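Local coordinates for germination protein YpeB (Bacillus megaterium QM B1551, PDB 5BOI) that takes part in the germination of bacterial spores, probably as an inhibitory protein, the portion here being its C-terminal, PepSY-containing domain, at residues R20-L25 and H99-L104; D87-A92 and L104-S109; T93-D98 and V135-S140. All coordinates share one frame; numbering follows the deposited sequence.

The three contacts belong to the same part of the chain, round helix 85-98 and the loop after it. Interaction 3 is the buried one, where four apolar side chains, all but Phe95 buried, bring the last turns of that helix onto strand 134-140. Interaction 2 uses earlier turns of the same helix, but it reaches strand 104-112 at the surface through two methionines and a serine. Interaction 1, partly buried, brings the end of helix 12-22 against the loop after helix 85-98, and its chemistry is mainly aromatic. The centres of interactions 2 and 3 are about 7 Å apart, whereas the centres of 1 and 2 are about 14 Å apart. None of the three depends on hydrogen bonds between its segments.

Interaction 1: R20-L25 and H99-L104; sequences RSFLNL and HRFESL
His99 meets Phe22 and the carbonyl of Ser21 at the end of helix 12-22. Its CD2 lies 3.8 Å from Phe22 CD1, and the rings meet obliquely, with centroids 5.3 Å apart and planes at 75°. Ser21 O lies at the NE2 edge of the imidazole, near its plane, but at 3.8 Å from His99 NE2 it is too far for a hydrogen bond. His99 ND1 hydrogen-bonds to Phe95 O, which together with the stacked Phe95 ring probably helps set the rotation of the imidazole. The carbonyl of Ser21 belongs to a Schellman motif: Asn24 has positive phi (58°), Leu25 N bonds back to Arg20 O at 2.8 Å, and Asn24 N reaches Ser21 O weakly. Further along the loop, Phe101 brings CE2 to 4.1 Å from Phe22 CE1, its side chain coming in roughly perpendicular to that of Phe22. With CG of Phe22 trans to its backbone N (chi1 -163°), the ring leaves the helix toward both loop aromatics. Phe149 is edge-to-face with Phe22 and with Phe101, and Phe95 is edge-to-face with Phe22.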
ATOM      1  N   ARG A  20       2.115  -9.554 -17.995  1.00 69.31           N
ATOM      2  CA  ARG A  20       1.125 -10.591 -18.273  1.00 74.45           C
ATOM      3  C   ARG A  20       0.745 -11.355 -17.003  1.00 69.07           C
ATOM      4  O   ARG A  20      -0.436 -11.588 -16.732  1.00 70.45           O
ATOM      5  CB  ARG A  20       1.656 -11.558 -19.330  1.00 78.77           C
ATOM      6  CG  ARG A  20       2.048 -10.894 -20.637  1.00 79.23           C
ATOM      7  CD  ARG A  20       2.196 -11.920 -21.757  1.00 87.13           C
ATOM      8  NE  ARG A  20       2.696 -11.312 -22.986  1.00 93.57           N
ATOM      9  CZ  ARG A  20       1.936 -10.670 -23.868  1.00 98.46           C
ATOM     10  NH1 ARG A  20       2.481 -10.147 -24.958  1.00100.69           N
ATOM     11  NH2 ARG A  20       0.631 -10.544 -23.657  1.00 99.72           N
ATOM     12  N   SER A  21       1.758 -11.725 -16.227  1.00 64.90           N
ATOM     13  CA  SER A  21       1.569 -12.467 -14.984  1.00 67.01           C
ATOM     14  C   SER A  21       0.869 -11.651 -13.893  1.00 68.22           C
ATOM     15  O   SER A  21      -0.101 -12.107 -13.285  1.00 65.98           O
ATOM     16  CB  SER A  21       2.921 -12.959 -14.476  1.00 75.57           C
ATOM     17  OG  SER A  21       2.759 -14.027 -13.564  1.00 87.10           O
ATOM     18  N   PHE A  22       1.371 -10.442 -13.655  1.00 63.02           N
ATOM     19  CA  PHE A  22       0.842  -9.549 -12.623  1.00 62.62           C
ATOM     20  C   PHE A  22      -0.617  -9.155 -12.862  1.00 65.32           C
ATOM     21  O   PHE A  22      -1.402  -9.039 -11.919  1.00 61.48           O
ATOM     22  CB  PHE A  22       1.711  -8.293 -12.553  1.00 57.55           C
ATOM     23  CG  PHE A  22       1.533  -7.485 -11.300  1.00 56.28           C
ATOM     24  CD1 PHE A  22       2.111  -7.893 -10.104  1.00 55.43           C
ATOM     25  CD2 PHE A  22       0.815  -6.301 -11.324  1.00 49.83           C
ATOM     26  CE1 PHE A  22       1.960  -7.134  -8.951  1.00 58.61           C
ATOM     27  CE2 PHE A  22       0.664  -5.534 -10.175  1.00 50.58           C
ATOM     28  CZ  PHE A  22       1.240  -5.956  -8.986  1.00 53.74           C
ATOM     29  N   LEU A  23      -0.965  -8.946 -14.129  1.00 64.30           N
ATOM     30  CA  LEU A  23      -2.271  -8.411 -14.507  1.00 58.90           C
ATOM     31  C   LEU A  23      -3.200  -9.501 -15.009  1.00 70.01           C
ATOM     32  O   LEU A  23      -4.331  -9.227 -15.418  1.00 61.61           O
ATOM     33  CB  LEU A  23      -2.116  -7.341 -15.587  1.00 57.50           C
ATOM     34  CG  LEU A  23      -1.334  -6.086 -15.210  1.00 58.12           C
ATOM     35  CD1 LEU A  23      -1.095  -5.248 -16.453  1.00 54.09           C
ATOM     36  CD2 LEU A  23      -2.090  -5.300 -14.157  1.00 57.65           C
ATOM     37  N   ASN A  24      -2.704 -10.732 -14.992  1.00 66.94           N
ATOM     38  CA  ASN A  24      -3.485 -11.882 -15.414  1.00 79.73           C
ATOM     39  C   ASN A  24      -3.979 -11.718 -16.850  1.00 77.18           C
ATOM     40  O   ASN A  24      -5.152 -11.936 -17.139  1.00 72.91           O
ATOM     41  CB  ASN A  24      -4.664 -12.094 -14.458  1.00 87.10           C
ATOM     42  CG  ASN A  24      -5.000 -13.553 -14.259  1.00 96.52           C
ATOM     43  OD1 ASN A  24      -4.291 -14.440 -14.738  1.00 98.39           O
ATOM     44  ND2 ASN A  24      -6.082 -13.815 -13.534  1.00 97.91           N
ATOM     45  N   LEU A  25      -3.078 -11.312 -17.741  1.00 77.83           N
ATOM     46  CA  LEU A  25      -3.411 -11.153 -19.153  1.00 82.56           C
ATOM     47  C   LEU A  25      -3.408 -12.512 -19.851  1.00101.55           C
ATOM     48  O   LEU A  25      -2.544 -13.348 -19.587  1.00 97.56           O
ATOM     49  CB  LEU A  25      -2.426 -10.205 -19.837  1.00 72.71           C
ATOM     50  CG  LEU A  25      -2.171  -8.848 -19.175  1.00 71.35           C
ATOM     51  CD1 LEU A  25      -1.101  -8.087 -19.942  1.00 70.12           C
ATOM     52  CD2 LEU A  25      -3.448  -8.022 -19.062  1.00 64.82           C
ATOM     53  N   HIS A  99       1.653 -12.476  -5.154  1.00 44.86           N
ATOM     54  CA  HIS A  99       2.587 -11.841  -6.077  1.00 38.66           C
ATOM     55  C   HIS A  99       3.861 -11.349  -5.402  1.00 44.42           C
ATOM     56  O   HIS A  99       4.424 -10.336  -5.810  1.00 55.87           O
ATOM     57  CB  HIS A  99       1.898 -10.694  -6.817  1.00 41.04           C
ATOM     58  CG  HIS A  99       0.865 -11.160  -7.793  1.00 44.16           C
ATOM     59  ND1 HIS A  99      -0.413 -11.511  -7.411  1.00 52.03           N
ATOM     60  CD2 HIS A  99       0.938 -11.392  -9.124  1.00 45.14           C
ATOM     61  CE1 HIS A  99      -1.093 -11.910  -8.470  1.00 54.70           C
ATOM     62  NE2 HIS A  99      -0.295 -11.849  -9.524  1.00 55.28           N
ATOM     63  N   ARG A 100       4.288 -12.067  -4.363  1.00 38.69           N
ATOM     64  CA  ARG A 100       5.585 -11.880  -3.702  1.00 53.03           C
ATOM     65  C   ARG A 100       5.707 -10.601  -2.877  1.00 57.11           C
ATOM     66  O   ARG A 100       6.816 -10.178  -2.555  1.00 62.25           O
ATOM     67  CB  ARG A 100       6.730 -11.923  -4.723  1.00 67.17           C
ATOM     68  CG  ARG A 100       7.080 -13.319  -5.207  1.00 82.64           C
ATOM     69  CD  ARG A 100       8.002 -13.282  -6.423  1.00 96.42           C
ATOM     70  NE  ARG A 100       8.786 -12.051  -6.495  1.00106.12           N
ATOM     71  CZ  ARG A 100       9.443 -11.649  -7.578  1.00110.24           C
ATOM     72  NH1 ARG A 100      10.129 -10.513  -7.557  1.00110.89           N
ATOM     73  NH2 ARG A 100       9.416 -12.383  -8.682  1.00109.82           N
ATOM     74  N   PHE A 101       4.576  -9.992  -2.537  1.00 48.71           N
ATOM     75  CA  PHE A 101       4.580  -8.878  -1.597  1.00 47.74           C
ATOM     76  C   PHE A 101       4.168  -9.413  -0.247  1.00 45.02           C
ATOM     77  O   PHE A 101       2.982  -9.451   0.080  1.00 44.88           O
ATOM     78  CB  PHE A 101       3.650  -7.752  -2.053  1.00 39.54           C
ATOM     79  CG  PHE A 101       4.168  -6.990  -3.231  1.00 40.99           C
ATOM     80  CD1 PHE A 101       5.011  -5.909  -3.053  1.00 45.66           C
ATOM     81  CD2 PHE A 101       3.833  -7.371  -4.520  1.00 43.74           C
ATOM     82  CE1 PHE A 101       5.502  -5.204  -4.136  1.00 46.90           C
ATOM     83  CE2 PHE A 101       4.324  -6.672  -5.613  1.00 44.94           C
ATOM     84  CZ  PHE A 101       5.158  -5.590  -5.422  1.00 43.21           C
ATOM     85  N   GLU A 102       5.162  -9.855   0.520  1.00 38.25           N
ATOM     86  CA  GLU A 102       4.928 -10.462   1.821  1.00 41.28           C
ATOM     87  C   GLU A 102       5.239  -9.466   2.937  1.00 48.03           C
ATOM     88  O   GLU A 102       5.933  -8.465   2.714  1.00 48.05           O
ATOM     89  CB  GLU A 102       5.790 -11.716   2.004  1.00 56.21           C
ATOM     90  CG  GLU A 102       5.942 -12.583   0.762  1.00 58.60           C
ATOM     91  CD  GLU A 102       4.628 -13.173   0.297  1.00 67.36           C
ATOM     92  OE1 GLU A 102       3.759 -13.432   1.156  1.00 67.11           O
ATOM     93  OE2 GLU A 102       4.464 -13.377  -0.927  1.00 68.45           O
ATOM     94  N   SER A 103       4.713  -9.753   4.127  1.00 33.75           N
ATOM     95  CA  SER A 103       4.957  -8.971   5.345  1.00 33.14           C
ATOM     96  C   SER A 103       4.341  -7.573   5.276  1.00 36.83           C
ATOM     97  O   SER A 103       4.894  -6.614   5.811  1.00 34.30           O
ATOM     98  CB  SER A 103       6.456  -8.865   5.641  1.00 48.73           C
ATOM     99  OG  SER A 103       7.076  -7.954   4.752  1.00 66.62           O
ATOM    100  N   LEU A 104       3.190  -7.482   4.623  1.00 32.20           N
ATOM    101  CA  LEU A 104       2.404  -6.242   4.620  1.00 30.16           C
ATOM    102  C   LEU A 104       1.175  -6.417   5.503  1.00 35.64           C
ATOM    103  O   LEU A 104       0.674  -7.532   5.656  1.00 37.30           O
ATOM    104  CB  LEU A 104       2.007  -5.894   3.192  1.00 29.56           C
ATOM    105  CG  LEU A 104       3.168  -5.482   2.284  1.00 34.81           C
ATOM    106  CD1 LEU A 104       2.728  -5.469   0.842  1.00 38.23           C
ATOM    107  CD2 LEU A 104       3.661  -4.093   2.671  1.00 46.80           C
TER

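Interaction 2: D87-A92 and L104-S109; sequences DAMNKA and LVMAES
Met89, which carries the helix side of this contact, has a carbonyl oxygen approached by two groups of one residue: Thr93 OG1 hydrogen-bonds to Met89 O, and Thr93 N comes near the same oxygen, one helical turn on. Its side chain leaves in another direction, toward strand 104-112. CG lies trans to the carbonyl carbon and the chain beyond it is fully extended (chi2 -180°, chi3 -173°), which carries the methyl across to the strand. There Met89 CE sits 3.7 Å from Ser109 CB and closer still to the serine hydroxyl. This CE position belongs to one of two conformers of Met89, however, so both approaches to Ser109 are tentative. Met106, earlier on the strand, brings its CE to 4.2 Å from Met89 SD, an apolar touch of one thioether on another. The Met106 chain turns only at its end (chi3 50°). Phe118 borders both Met89 and Ser109, and Phe120 touches Met106. Met89, Met106 and Ser109 are all partly exposed, which places the contact at the surface. Met106 and Ser109 both direct CB at the helix although they are three positions apart, with two residues between them, where plain alternation would put them on opposite faces. The explanation is a classic beta bulge, in which Ala107 and Glu108 both face Thr119 on the antiparallel neighbour.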
ATOM      1  N   ASP A  87     -15.017  -8.035   1.380  1.00 28.13           N
ATOM      2  CA  ASP A  87     -14.575  -9.030   0.406  1.00 33.33           C
ATOM      3  C   ASP A  87     -13.435  -8.503  -0.459  1.00 30.37           C
ATOM      4  O   ASP A  87     -12.487  -9.240  -0.773  1.00 29.88           O
ATOM      5  CB  ASP A  87     -15.741  -9.479  -0.494  1.00 37.75           C
ATOM      6  CG  ASP A  87     -16.726 -10.375   0.235  1.00 68.94           C
ATOM      7  OD1 ASP A  87     -16.337 -11.010   1.235  1.00 79.50           O
ATOM      8  OD2 ASP A  87     -17.881 -10.480  -0.210  1.00 83.34           O
ATOM      9  N   ALA A  88     -13.512  -7.228  -0.818  1.00 29.44           N
ATOM     10  CA  ALA A  88     -12.473  -6.626  -1.650  1.00 30.74           C
ATOM     11  C   ALA A  88     -11.165  -6.598  -0.856  1.00 25.59           C
ATOM     12  O   ALA A  88     -10.104  -6.857  -1.410  1.00 29.91           O
ATOM     13  CB  ALA A  88     -12.867  -5.233  -2.096  1.00 26.28           C
ATOM     14  N   MET A  89     -11.275  -6.283   0.436  0.51 26.55           N
ATOM     15  CA  MET A  89     -10.131  -6.235   1.358  0.51 26.20           C
ATOM     16  C   MET A  89      -9.380  -7.560   1.323  0.51 35.12           C
ATOM     17  O   MET A  89      -8.151  -7.597   1.233  0.51 32.47           O
ATOM     18  CB  MET A  89     -10.594  -5.955   2.793  0.51 23.87           C
ATOM     19  CG  MET A  89     -11.243  -4.601   3.025  0.51 32.28           C
ATOM     20  SD  MET A  89     -11.759  -4.315   4.736  0.51 50.30           S
ATOM     21  CE  MET A  89     -12.648  -2.788   4.620  0.51 26.64           C
ATOM     22  N   ASN A  90     -10.142  -8.646   1.396  1.00 33.49           N
ATOM     23  CA  ASN A  90      -9.568  -9.993   1.414  1.00 39.99           C
ATOM     24  C   ASN A  90      -8.865 -10.352   0.119  1.00 39.70           C
ATOM     25  O   ASN A  90      -7.783 -10.959   0.137  1.00 34.36           O
ATOM     26  CB  ASN A  90     -10.652 -11.029   1.718  1.00 33.30           C
ATOM     27  CG  ASN A  90     -11.137 -10.944   3.145  1.00 52.88           C
ATOM     28  OD1 ASN A  90     -10.438 -10.415   4.013  1.00 59.27           O
ATOM     29  ND2 ASN A  90     -12.335 -11.463   3.401  1.00 57.73           N
ATOM     30  N   LYS A  91      -9.492  -9.982  -0.993  1.00 37.30           N
ATOM     31  CA  LYS A  91      -8.937 -10.204  -2.320  1.00 45.57           C
ATOM     32  C   LYS A  91      -7.639  -9.428  -2.541  1.00 31.78           C
ATOM     33  O   LYS A  91      -6.689  -9.948  -3.149  1.00 36.35           O
ATOM     34  CB  LYS A  91      -9.965  -9.823  -3.373  1.00 39.69           C
ATOM     35  CG  LYS A  91     -11.176 -10.767  -3.386  1.00 47.15           C
ATOM     36  CD  LYS A  91     -12.024 -10.564  -4.627  1.00 51.22           C
ATOM     37  CE  LYS A  91     -13.048 -11.689  -4.785  1.00 61.76           C
ATOM     38  NZ  LYS A  91     -14.012 -11.778  -3.654  1.00 69.46           N
ATOM     39  N   ALA A  92      -7.601  -8.211  -2.014  1.00 29.72           N
ATOM     40  CA  ALA A  92      -6.396  -7.378  -2.078  1.00 33.88           C
ATOM     41  C   ALA A  92      -5.267  -8.047  -1.284  1.00 33.06           C
ATOM     42  O   ALA A  92      -4.136  -8.168  -1.754  1.00 31.48           O
ATOM     43  CB  ALA A  92      -6.678  -5.978  -1.555  1.00 31.33           C
ATOM     44  N   LEU A 104       3.190  -7.482   4.623  1.00 32.20           N
ATOM     45  CA  LEU A 104       2.404  -6.242   4.620  1.00 30.16           C
ATOM     46  C   LEU A 104       1.175  -6.417   5.503  1.00 35.64           C
ATOM     47  O   LEU A 104       0.674  -7.532   5.656  1.00 37.30           O
ATOM     48  CB  LEU A 104       2.007  -5.894   3.192  1.00 29.56           C
ATOM     49  CG  LEU A 104       3.168  -5.482   2.284  1.00 34.81           C
ATOM     50  CD1 LEU A 104       2.728  -5.469   0.842  1.00 38.23           C
ATOM     51  CD2 LEU A 104       3.661  -4.093   2.671  1.00 46.80           C
ATOM     52  N   VAL A 105       0.684  -5.329   6.090  1.00 22.99           N
ATOM     53  CA  VAL A 105      -0.570  -5.391   6.830  1.00 23.17           C
ATOM     54  C   VAL A 105      -1.436  -4.197   6.408  1.00 29.71           C
ATOM     55  O   VAL A 105      -0.900  -3.148   6.061  1.00 27.20           O
ATOM     56  CB  VAL A 105      -0.306  -5.392   8.345  1.00 35.83           C
ATOM     57  CG1 VAL A 105       0.553  -4.208   8.723  1.00 30.27           C
ATOM     58  CG2 VAL A 105      -1.608  -5.407   9.141  1.00 39.37           C
ATOM     59  N   MET A 106      -2.755  -4.349   6.425  1.00 25.79           N
ATOM     60  CA  MET A 106      -3.622  -3.268   5.914  1.00 24.73           C
ATOM     61  C   MET A 106      -3.642  -2.106   6.898  1.00 28.63           C
ATOM     62  O   MET A 106      -3.747  -2.313   8.111  1.00 33.54           O
ATOM     63  CB  MET A 106      -5.044  -3.753   5.668  1.00 30.50           C
ATOM     64  CG  MET A 106      -5.926  -2.677   5.009  1.00 39.11           C
ATOM     65  SD  MET A 106      -7.488  -3.429   4.607  1.00 79.52           S
ATOM     66  CE  MET A 106      -7.811  -4.179   6.202  1.00 82.50           C
ATOM     67  N   ALA A 107      -3.541  -0.886   6.372  1.00 24.09           N
ATOM     68  CA  ALA A 107      -3.576   0.312   7.200  1.00 30.29           C
ATOM     69  C   ALA A 107      -4.798   1.197   6.940  1.00 28.18           C
ATOM     70  O   ALA A 107      -5.295   1.856   7.864  1.00 29.77           O
ATOM     71  CB  ALA A 107      -2.304   1.127   6.995  1.00 30.07           C
ATOM     72  N   GLU A 108      -5.276   1.234   5.692  1.00 26.46           N
ATOM     73  CA  GLU A 108      -6.394   2.113   5.346  1.00 26.15           C
ATOM     74  C   GLU A 108      -7.285   1.393   4.376  1.00 28.77           C
ATOM     75  O   GLU A 108      -6.789   0.623   3.557  1.00 28.69           O
ATOM     76  CB  GLU A 108      -5.942   3.419   4.685  1.00 31.65           C
ATOM     77  CG  GLU A 108      -4.926   4.204   5.438  1.00 30.33           C
ATOM     78  CD  GLU A 108      -5.534   4.971   6.570  1.00 34.01           C
ATOM     79  OE1 GLU A 108      -6.781   5.161   6.590  1.00 34.66           O
ATOM     80  OE2 GLU A 108      -4.751   5.383   7.426  1.00 35.42           O
ATOM     81  N   SER A 109      -8.579   1.681   4.448  1.00 30.85           N
ATOM     82  CA  SER A 109      -9.530   1.140   3.477  1.00 26.98           C
ATOM     83  C   SER A 109     -10.682   2.097   3.317  1.00 34.67           C
ATOM     84  O   SER A 109     -11.125   2.717   4.283  1.00 40.29           O
ATOM     85  CB  SER A 109     -10.024  -0.242   3.913  1.00 37.84           C
ATOM     86  OG  SER A 109     -10.830  -0.156   5.064  1.00 49.21           O
TER

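Interaction 3: T93-D98 and V135-S140; sequences TKFLKD and VKMKMS
A helix laid across an antiparallel sheet brings Leu96 and Phe95 of helix 85-98 onto Val135 and Met137 of strand 134-140. The two short axes come within 10.7 Å, and their directions differ by 124°. Met137 is the main strand contributor. Its sulfur lies against the branched end of Leu96, 3.7 Å from SD to Leu96 CG and 3.9 Å from SD to each of CD1 and CD2, as the Leu96 and Met137 side chains run antiparallel alongside one another. The bend at chi3 (63°) then swings Met137 CE to 3.6 Å from Phe95 CD2, an oblique approach to the ring. Such a helix-on-sheet layer is the kind of arrangement expected of a PepSY fold, and the strand presents alternate residues to it: Val135 and Met137 face the helix, while Lys136 and Lys138 are exposed. Val135 CG1 completes the contact at 4.2 Å from Leu96 CD2. Phe149 of the adjoining strand 146-150 touches both Leu96 and Val135, and Phe120 of strand 115-123, on the other flank of strand 134-140, also meets Leu96. Within the helix, Lys94 NZ and Asp98 OD2 form a weakly hydrogen-bonded salt bridge at 3.2 Å between two exposed residues.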
ATOM      1  N   THR A  93      -5.590  -8.495  -0.082  1.00 28.28           N
ATOM      2  CA  THR A  93      -4.588  -9.154   0.755  1.00 37.19           C
ATOM      3  C   THR A  93      -4.038 -10.404   0.048  1.00 42.81           C
ATOM      4  O   THR A  93      -2.820 -10.634   0.017  1.00 37.94           O
ATOM      5  CB  THR A  93      -5.189  -9.524   2.120  1.00 34.52           C
ATOM      6  OG1 THR A  93      -5.656  -8.319   2.771  1.00 32.24           O
ATOM      7  CG2 THR A  93      -4.153 -10.266   2.988  1.00 36.31           C
ATOM      8  N   LYS A  94      -4.928 -11.191  -0.555  1.00 38.34           N
ATOM      9  CA  LYS A  94      -4.518 -12.427  -1.228  1.00 45.89           C
ATOM     10  C   LYS A  94      -3.638 -12.136  -2.435  1.00 40.67           C
ATOM     11  O   LYS A  94      -2.645 -12.829  -2.686  1.00 42.59           O
ATOM     12  CB  LYS A  94      -5.739 -13.227  -1.690  1.00 44.20           C
ATOM     13  CG  LYS A  94      -5.350 -14.489  -2.486  1.00 51.14           C
ATOM     14  CD  LYS A  94      -6.531 -15.118  -3.213  1.00 63.64           C
ATOM     15  CE  LYS A  94      -6.120 -16.413  -3.946  1.00 60.36           C
ATOM     16  NZ  LYS A  94      -5.150 -17.247  -3.170  1.00 65.30           N
ATOM     17  N   PHE A  95      -4.016 -11.104  -3.180  1.00 36.64           N
ATOM     18  CA  PHE A  95      -3.276 -10.707  -4.368  1.00 39.32           C
ATOM     19  C   PHE A  95      -1.819 -10.408  -4.010  1.00 34.23           C
ATOM     20  O   PHE A  95      -0.900 -10.925  -4.661  1.00 35.08           O
ATOM     21  CB  PHE A  95      -3.916  -9.483  -5.022  1.00 33.37           C
ATOM     22  CG  PHE A  95      -3.165  -8.976  -6.217  1.00 33.57           C
ATOM     23  CD1 PHE A  95      -3.392  -9.516  -7.469  1.00 38.02           C
ATOM     24  CD2 PHE A  95      -2.239  -7.958  -6.092  1.00 39.53           C
ATOM     25  CE1 PHE A  95      -2.709  -9.053  -8.571  1.00 38.19           C
ATOM     26  CE2 PHE A  95      -1.546  -7.491  -7.203  1.00 41.51           C
ATOM     27  CZ  PHE A  95      -1.791  -8.050  -8.446  1.00 37.74           C
ATOM     28  N   LEU A  96      -1.618  -9.606  -2.962  1.00 31.85           N
ATOM     29  CA  LEU A  96      -0.262  -9.237  -2.547  1.00 38.79           C
ATOM     30  C   LEU A  96       0.563 -10.475  -2.217  1.00 41.58           C
ATOM     31  O   LEU A  96       1.683 -10.619  -2.700  1.00 38.24           O
ATOM     32  CB  LEU A  96      -0.281  -8.284  -1.348  1.00 30.84           C
ATOM     33  CG  LEU A  96      -0.798  -6.878  -1.683  1.00 29.97           C
ATOM     34  CD1 LEU A  96      -0.978  -6.034  -0.446  1.00 34.59           C
ATOM     35  CD2 LEU A  96       0.157  -6.217  -2.661  1.00 38.49           C
ATOM     36  N   LYS A  97      -0.004 -11.369  -1.414  1.00 34.62           N
ATOM     37  CA  LYS A  97       0.695 -12.582  -1.019  1.00 40.69           C
ATOM     38  C   LYS A  97       0.984 -13.466  -2.229  1.00 45.18           C
ATOM     39  O   LYS A  97       2.043 -14.081  -2.310  1.00 45.79           O
ATOM     40  CB  LYS A  97      -0.114 -13.345   0.032  1.00 43.09           C
ATOM     41  CG  LYS A  97      -0.517 -12.473   1.213  1.00 55.15           C
ATOM     42  CD  LYS A  97      -0.433 -13.194   2.532  1.00 64.67           C
ATOM     43  CE  LYS A  97      -0.067 -12.229   3.650  1.00 70.64           C
ATOM     44  NZ  LYS A  97       1.279 -11.617   3.448  1.00 70.33           N
ATOM     45  N   ASP A  98       0.050 -13.521  -3.174  1.00 39.46           N
ATOM     46  CA  ASP A  98       0.244 -14.319  -4.386  1.00 53.75           C
ATOM     47  C   ASP A  98       1.317 -13.753  -5.315  1.00 50.83           C
ATOM     48  O   ASP A  98       1.834 -14.475  -6.176  1.00 48.55           O
ATOM     49  CB  ASP A  98      -1.067 -14.461  -5.175  1.00 53.88           C
ATOM     50  CG  ASP A  98      -2.085 -15.340  -4.474  1.00 53.62           C
ATOM     51  OD1 ASP A  98      -1.696 -16.096  -3.563  1.00 52.49           O
ATOM     52  OD2 ASP A  98      -3.274 -15.291  -4.849  1.00 61.41           O
ATOM     53  N   VAL A 135       2.192   0.236   0.273  1.00 27.16           N
ATOM     54  CA  VAL A 135       1.706  -0.242  -1.015  1.00 25.87           C
ATOM     55  C   VAL A 135       0.241   0.160  -1.114  1.00 30.13           C
ATOM     56  O   VAL A 135      -0.526  -0.057  -0.169  1.00 30.61           O
ATOM     57  CB  VAL A 135       1.859  -1.736  -1.148  1.00 26.44           C
ATOM     58  CG1 VAL A 135       1.256  -2.206  -2.485  1.00 29.46           C
ATOM     59  CG2 VAL A 135       3.332  -2.142  -1.052  1.00 29.75           C
ATOM     60  N   LYS A 136      -0.146   0.749  -2.246  1.00 28.11           N
ATOM     61  CA  LYS A 136      -1.503   1.243  -2.419  1.00 28.58           C
ATOM     62  C   LYS A 136      -2.196   0.379  -3.464  1.00 34.18           C
ATOM     63  O   LYS A 136      -1.580   0.012  -4.462  1.00 36.24           O
ATOM     64  CB  LYS A 136      -1.509   2.706  -2.864  1.00 38.98           C
ATOM     65  CG  LYS A 136      -1.197   3.704  -1.761  1.00 57.31           C
ATOM     66  CD  LYS A 136      -0.684   5.021  -2.321  1.00 68.90           C
ATOM     67  CE  LYS A 136      -0.166   5.920  -1.208  1.00 79.60           C
ATOM     68  NZ  LYS A 136      -0.712   5.515   0.120  1.00 83.47           N
ATOM     69  N   MET A 137      -3.460   0.052  -3.224  1.00 26.20           N
ATOM     70  CA  MET A 137      -4.211  -0.806  -4.140  1.00 29.17           C
ATOM     71  C   MET A 137      -5.600  -0.269  -4.354  1.00 30.01           C
ATOM     72  O   MET A 137      -6.200   0.276  -3.427  1.00 32.52           O
ATOM     73  CB  MET A 137      -4.322  -2.220  -3.604  1.00 37.85           C
ATOM     74  CG  MET A 137      -3.028  -2.865  -3.244  1.00 55.38           C
ATOM     75  SD  MET A 137      -3.351  -4.612  -3.136  1.00 62.41           S
ATOM     76  CE  MET A 137      -3.836  -4.979  -4.822  1.00 50.56           C
ATOM     77  N   LYS A 138      -6.114  -0.455  -5.572  1.00 29.08           N
ATOM     78  CA  LYS A 138      -7.482  -0.114  -5.902  1.00 29.51           C
ATOM     79  C   LYS A 138      -8.092  -1.347  -6.567  1.00 31.24           C
ATOM     80  O   LYS A 138      -7.492  -1.938  -7.472  1.00 31.97           O
ATOM     81  CB  LYS A 138      -7.562   1.104  -6.825  1.00 31.96           C
ATOM     82  CG  LYS A 138      -7.021   2.387  -6.189  1.00 37.00           C
ATOM     83  CD  LYS A 138      -6.949   3.525  -7.188  1.00 44.69           C
ATOM     84  CE  LYS A 138      -6.267   4.739  -6.557  1.00 55.55           C
ATOM     85  NZ  LYS A 138      -6.063   5.860  -7.519  1.00 56.37           N
ATOM     86  N   MET A 139      -9.257  -1.751  -6.070  0.63 27.72           N
ATOM     87  CA  MET A 139      -9.926  -2.961  -6.533  0.63 29.92           C
ATOM     88  C   MET A 139     -11.281  -2.622  -7.138  0.63 29.28           C
ATOM     89  O   MET A 139     -11.968  -1.740  -6.651  0.63 29.78           O
ATOM     90  CB  MET A 139     -10.132  -3.950  -5.381  0.63 28.20           C
ATOM     91  CG  MET A 139      -8.930  -4.182  -4.485  0.63 23.60           C
ATOM     92  SD  MET A 139      -7.584  -4.994  -5.339  0.63 30.12           S
ATOM     93  CE  MET A 139      -8.254  -6.638  -5.537  0.63 35.97           C
ATOM     94  N   SER A 140     -11.671  -3.335  -8.189  1.00 26.45           N
ATOM     95  CA  SER A 140     -13.026  -3.217  -8.716  1.00 29.11           C
ATOM     96  C   SER A 140     -13.994  -3.902  -7.770  1.00 29.85           C
ATOM     97  O   SER A 140     -13.811  -5.065  -7.448  1.00 28.80           O
ATOM     98  CB  SER A 140     -13.138  -3.866 -10.093  1.00 29.59           C
ATOM     99  OG  SER A 140     -14.524  -4.019 -10.424  1.00 29.11           O
TER